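Local coordinates for protein carbohydrate kinase, FGGY (Rhodospirillum rubrum, PDB 3IFR) that probably phosphorylates D-xylulose at the expense of ATP, as a xylulokinase of the FGGY family of carbohydrate kinases, at residues A244-P258 against D287-G299. Sequence-based numbering, arbitrary orientation.
Sequences ADHIASALAAGITRP and DYHLVPGLYAPNG
Ile247, on helix 245-252, packs against the turn-containing segment 287-299, which leads into strand 298-301, where the two actin-like domains of this FGGY kinase adjoin. Its two branches divide the work: CG2, anti to the backbone N, is directed at Leu290, 4.0 Å from its CG, while CG1, beside the backbone N, carries CD1 to Ala296 CB at 4.0 Å and onto Asp287 CB. The next residue, Ala248, sets CB against Leu290 CD1, and one turn on from Ile247, Leu251 CD2 lies 3.9 Å from the same methyl. Beyond the Schellman motif that ends the helix at Gly254, Leu294 CD1 touches Pro258 CD at 3.9 Å. At the N-terminal end of the helix, His246 NE2 lies 3.5 Å from Asp287 OD1, which sits at the ring edge, with ring and carboxylate 81° apart. Glu184 of helix 179-185 lies close to this carboxylate. Asn298, beside a bound phosphate ion, braces the segment: ND2 meets Asp287 OD1 on its anti side at 3.0 Å and, more straightly, Ala296 O at 3.1 Å (N-H...O 169°). Replacing Asn298 by alanine removes this shared donor and is likely to leave the carboxylate less firmly fixed. Asn298 OD1 lies 3.5 Å from His246 NE2.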
loop_
_atom_site.group_PDB
_atom_site.type_symbol
_atom_site.label_atom_id
_atom_site.label_comp_id
_atom_site.label_asym_id
_atom_site.label_seq_id
_atom_site.Cartn_x
_atom_site.Cartn_y
_atom_site.Cartn_z
ATOM N N ALA A 244 7.970 -4.139 -2.062
ATOM C CA ALA A 244 6.548 -3.941 -1.997
ATOM C C ALA A 244 6.119 -2.459 -2.129
ATOM O O ALA A 244 6.551 -1.674 -1.396
ATOM C CB ALA A 244 6.010 -4.543 -0.762
ATOM N N ASP A 245 5.265 -2.118 -3.070
ATOM C CA ASP A 245 4.956 -0.727 -3.333
ATOM C C ASP A 245 4.532 0.174 -2.190
ATOM O O ASP A 245 5.051 1.228 -2.072
ATOM C CB ASP A 245 4.091 -0.503 -4.571
ATOM C CG ASP A 245 2.677 -0.968 -4.422
ATOM O OD1 ASP A 245 2.299 -1.607 -3.466
ATOM O OD2 ASP A 245 1.926 -0.675 -5.283
ATOM N N HIS A 246 3.594 -0.237 -1.353
ATOM C CA HIS A 246 3.181 0.615 -0.280
ATOM C C HIS A 246 4.252 0.831 0.791
ATOM O O HIS A 246 4.337 1.876 1.328
ATOM C CB HIS A 246 1.799 0.221 0.282
ATOM C CG HIS A 246 1.776 -1.094 0.974
ATOM N ND1 HIS A 246 2.030 -2.270 0.326
ATOM C CD2 HIS A 246 1.524 -1.426 2.252
ATOM C CE1 HIS A 246 1.944 -3.264 1.172
ATOM N NE2 HIS A 246 1.635 -2.780 2.347
ATOM N N ILE A 247 5.077 -0.161 1.044
ATOM C CA ILE A 247 6.214 -0.054 1.928
ATOM C C ILE A 247 7.304 0.897 1.374
ATOM O O ILE A 247 7.872 1.682 2.124
ATOM C CB ILE A 247 6.846 -1.447 2.258
ATOM C CG1 ILE A 247 5.748 -2.483 2.520
ATOM C CG2 ILE A 247 7.775 -1.312 3.488
ATOM C CD1 ILE A 247 4.848 -2.067 3.674
ATOM N N ALA A 248 7.582 0.829 0.073
ATOM C CA ALA A 248 8.560 1.731 -0.519
ATOM C C ALA A 248 8.013 3.145 -0.424
ATOM O O ALA A 248 8.770 4.092 -0.178
ATOM C CB ALA A 248 8.869 1.364 -1.954
ATOM N N SER A 249 6.699 3.287 -0.572
ATOM C CA SER A 249 6.079 4.589 -0.344
ATOM C C SER A 249 6.277 5.037 1.098
ATOM O O SER A 249 6.572 6.202 1.348
ATOM C CB SER A 249 4.595 4.595 -0.690
ATOM O OG SER A 249 4.408 5.168 -1.960
ATOM N N ALA A 250 6.130 4.127 2.059
ATOM C CA ALA A 250 6.339 4.535 3.454
ATOM C C ALA A 250 7.785 5.037 3.639
ATOM O O ALA A 250 8.017 6.129 4.118
ATOM C CB ALA A 250 6.016 3.419 4.413
ATOM N N LEU A 251 8.749 4.240 3.231
ATOM C CA LEU A 251 10.159 4.653 3.221
ATOM C C LEU A 251 10.383 6.045 2.632
ATOM O O LEU A 251 11.016 6.877 3.223
ATOM C CB LEU A 251 10.956 3.650 2.390
ATOM C CG LEU A 251 12.447 3.945 2.397
ATOM C CD1 LEU A 251 12.943 3.985 3.841
ATOM C CD2 LEU A 251 13.206 2.915 1.539
ATOM N N ALA A 252 9.860 6.295 1.451
ATOM C CA ALA A 252 10.026 7.605 0.800
ATOM C C ALA A 252 9.421 8.698 1.623
ATOM O O ALA A 252 9.889 9.841 1.591
ATOM C CB ALA A 252 9.403 7.599 -0.628
ATOM N N ALA A 253 8.366 8.387 2.351
ATOM C CA ALA A 253 7.792 9.404 3.222
ATOM C C ALA A 253 8.618 9.571 4.507
ATOM O O ALA A 253 8.289 10.377 5.362
ATOM C CB ALA A 253 6.309 9.130 3.521
ATOM N N GLY A 254 9.699 8.818 4.624
ATOM C CA GLY A 254 10.543 8.891 5.802
ATOM C C GLY A 254 10.093 8.059 6.981
ATOM O O GLY A 254 10.367 8.410 8.116
ATOM N N ILE A 255 9.369 6.975 6.749
ATOM C CA ILE A 255 9.082 6.057 7.837
ATOM C C ILE A 255 10.212 5.021 7.889
ATOM O O ILE A 255 10.215 3.996 7.136
ATOM C CB ILE A 255 7.676 5.406 7.695
ATOM C CG1 ILE A 255 6.602 6.341 8.275
ATOM C CG2 ILE A 255 7.601 4.109 8.460
ATOM C CD1 ILE A 255 6.216 7.462 7.380
ATOM N N THR A 256 11.176 5.293 8.763
ATOM C CA THR A 256 12.404 4.513 8.874
ATOM C C THR A 256 12.761 4.048 10.282
ATOM O O THR A 256 13.621 3.187 10.448
ATOM C CB THR A 256 13.651 5.290 8.325
ATOM O OG1 THR A 256 13.999 6.320 9.234
ATOM C CG2 THR A 256 13.369 5.919 6.994
ATOM N N ARG A 257 12.156 4.632 11.310
ATOM C CA ARG A 257 12.497 4.247 12.688
ATOM C C ARG A 257 11.297 3.654 13.405
ATOM O O ARG A 257 10.161 4.107 13.214
ATOM C CB ARG A 257 12.967 5.461 13.481
ATOM C CG ARG A 257 13.823 6.502 12.722
ATOM C CD ARG A 257 13.934 7.824 13.560
ATOM N NE ARG A 257 14.840 8.854 13.026
ATOM C CZ ARG A 257 14.830 10.138 13.419
ATOM N NH1 ARG A 257 13.952 10.551 14.344
ATOM N NH2 ARG A 257 15.699 11.014 12.892
ATOM N N PRO A 258 11.536 2.661 14.261
ATOM C CA PRO A 258 10.426 2.112 15.051
ATOM C C PRO A 258 9.570 3.250 15.605
ATOM O O PRO A 258 10.095 4.186 16.204
ATOM C CB PRO A 258 11.138 1.383 16.190
ATOM C CG PRO A 258 12.491 1.072 15.627
ATOM C CD PRO A 258 12.842 2.146 14.679
ATOM N N ASP A 287 3.845 -6.804 7.164
ATOM C CA ASP A 287 4.828 -6.872 6.075
ATOM C C ASP A 287 6.188 -6.732 6.724
ATOM O O ASP A 287 6.280 -6.247 7.849
ATOM C CB ASP A 287 4.667 -5.708 5.096
ATOM C CG ASP A 287 3.594 -5.948 4.040
ATOM O OD1 ASP A 287 2.395 -5.636 4.259
ATOM O OD2 ASP A 287 3.966 -6.379 2.936
ATOM N N TYR A 288 7.247 -7.120 6.014
ATOM C CA TYR A 288 8.581 -6.738 6.431
ATOM C C TYR A 288 8.814 -5.315 5.971
ATOM O O TYR A 288 8.360 -4.935 4.897
ATOM C CB TYR A 288 9.626 -7.632 5.801
ATOM C CG TYR A 288 9.565 -9.059 6.303
ATOM C CD1 TYR A 288 10.229 -9.434 7.456
ATOM C CD2 TYR A 288 8.847 -10.031 5.609
ATOM C CE1 TYR A 288 10.178 -10.737 7.914
ATOM C CE2 TYR A 288 8.794 -11.335 6.056
ATOM C CZ TYR A 288 9.454 -11.680 7.210
ATOM O OH TYR A 288 9.388 -12.965 7.650
ATOM N N HIS A 289 9.519 -4.504 6.761
ATOM C CA HIS A 289 9.935 -3.215 6.229
ATOM C C HIS A 289 11.033 -3.430 5.191
ATOM O O HIS A 289 11.611 -4.507 5.113
ATOM C CB HIS A 289 10.480 -2.339 7.330
ATOM C CG HIS A 289 10.436 -0.886 7.004
ATOM N ND1 HIS A 289 10.040 0.071 7.917
ATOM C CD2 HIS A 289 10.717 -0.220 5.866
ATOM C CE1 HIS A 289 10.088 1.262 7.352
ATOM N NE2 HIS A 289 10.480 1.104 6.105
ATOM N N LEU A 290 11.336 -2.411 4.391
ATOM C CA LEU A 290 12.512 -2.502 3.527
ATOM C C LEU A 290 13.733 -2.351 4.423
ATOM O O LEU A 290 14.749 -3.021 4.222
ATOM C CB LEU A 290 12.519 -1.452 2.419
ATOM C CG LEU A 290 11.250 -1.334 1.564
ATOM C CD1 LEU A 290 11.388 -0.347 0.417
ATOM C CD2 LEU A 290 10.885 -2.710 1.044
ATOM N N VAL A 291 13.626 -1.499 5.436
ATOM C CA VAL A 291 14.722 -1.346 6.394
ATOM C C VAL A 291 15.018 -2.651 7.166
ATOM O O VAL A 291 14.170 -3.203 7.863
ATOM C CB VAL A 291 14.484 -0.160 7.349
ATOM C CG1 VAL A 291 15.636 -0.025 8.308
ATOM C CG2 VAL A 291 14.332 1.126 6.576
ATOM N N PRO A 292 16.237 -3.159 7.017
ATOM C CA PRO A 292 16.597 -4.469 7.547
ATOM C C PRO A 292 16.334 -4.521 9.010
ATOM O O PRO A 292 16.784 -3.649 9.706
ATOM C CB PRO A 292 18.092 -4.526 7.291
ATOM C CG PRO A 292 18.274 -3.679 6.050
ATOM C CD PRO A 292 17.324 -2.553 6.238
ATOM N N GLY A 293 15.599 -5.503 9.487
ATOM C CA GLY A 293 15.427 -5.621 10.912
ATOM C C GLY A 293 14.072 -5.142 11.354
ATOM O O GLY A 293 13.587 -5.512 12.416
ATOM N N LEU A 294 13.441 -4.318 10.544
ATOM C CA LEU A 294 12.141 -3.790 10.926
ATOM C C LEU A 294 10.983 -4.500 10.240
ATOM O O LEU A 294 11.147 -5.111 9.161
ATOM C CB LEU A 294 12.094 -2.265 10.740
ATOM C CG LEU A 294 13.207 -1.468 11.487
ATOM C CD1 LEU A 294 12.987 0.003 11.381
ATOM C CD2 LEU A 294 13.356 -1.866 12.970
ATOM N N TYR A 295 9.829 -4.455 10.913
ATOM C CA TYR A 295 8.542 -4.862 10.369
ATOM C C TYR A 295 7.711 -3.623 10.030
ATOM O O TYR A 295 8.043 -2.501 10.442
ATOM C CB TYR A 295 7.835 -5.757 11.380
ATOM C CG TYR A 295 8.581 -7.046 11.644
ATOM C CD1 TYR A 295 9.507 -7.145 12.652
ATOM C CD2 TYR A 295 8.357 -8.177 10.867
ATOM C CE1 TYR A 295 10.201 -8.344 12.891
ATOM C CE2 TYR A 295 9.040 -9.372 11.105
ATOM C CZ TYR A 295 9.957 -9.438 12.112
ATOM O OH TYR A 295 10.636 -10.615 12.336
ATOM N N ALA A 296 6.643 -3.805 9.265
ATOM C CA ALA A 296 5.788 -2.691 8.843
ATOM C C ALA A 296 4.295 -3.040 8.937
ATOM O O ALA A 296 3.611 -3.182 7.931
ATOM C CB ALA A 296 6.146 -2.221 7.415
ATOM N N PRO A 297 3.777 -3.164 10.167
ATOM C CA PRO A 297 2.339 -3.420 10.280
ATOM C C PRO A 297 1.624 -2.310 9.548
ATOM O O PRO A 297 2.052 -1.174 9.657
ATOM C CB PRO A 297 2.074 -3.287 11.791
ATOM C CG PRO A 297 3.385 -3.535 12.440
ATOM C CD PRO A 297 4.446 -3.037 11.474
ATOM N N ASN A 298 0.570 -2.612 8.819
ATOM C CA ASN A 298 -0.161 -1.598 8.074
ATOM C C ASN A 298 -1.649 -1.903 8.047
ATOM O O ASN A 298 -2.091 -3.012 8.342
ATOM C CB ASN A 298 0.349 -1.435 6.619
ATOM C CG ASN A 298 0.245 -2.719 5.824
ATOM O OD1 ASN A 298 -0.665 -2.898 4.985
ATOM N ND2 ASN A 298 1.154 -3.642 6.106
ATOM N N GLY A 299 -2.414 -0.898 7.677
ATOM C CA GLY A 299 -3.841 -1.037 7.609
ATOM C C GLY A 299 -4.339 -0.127 6.521
ATOM O O GLY A 299 -3.639 0.731 6.025
#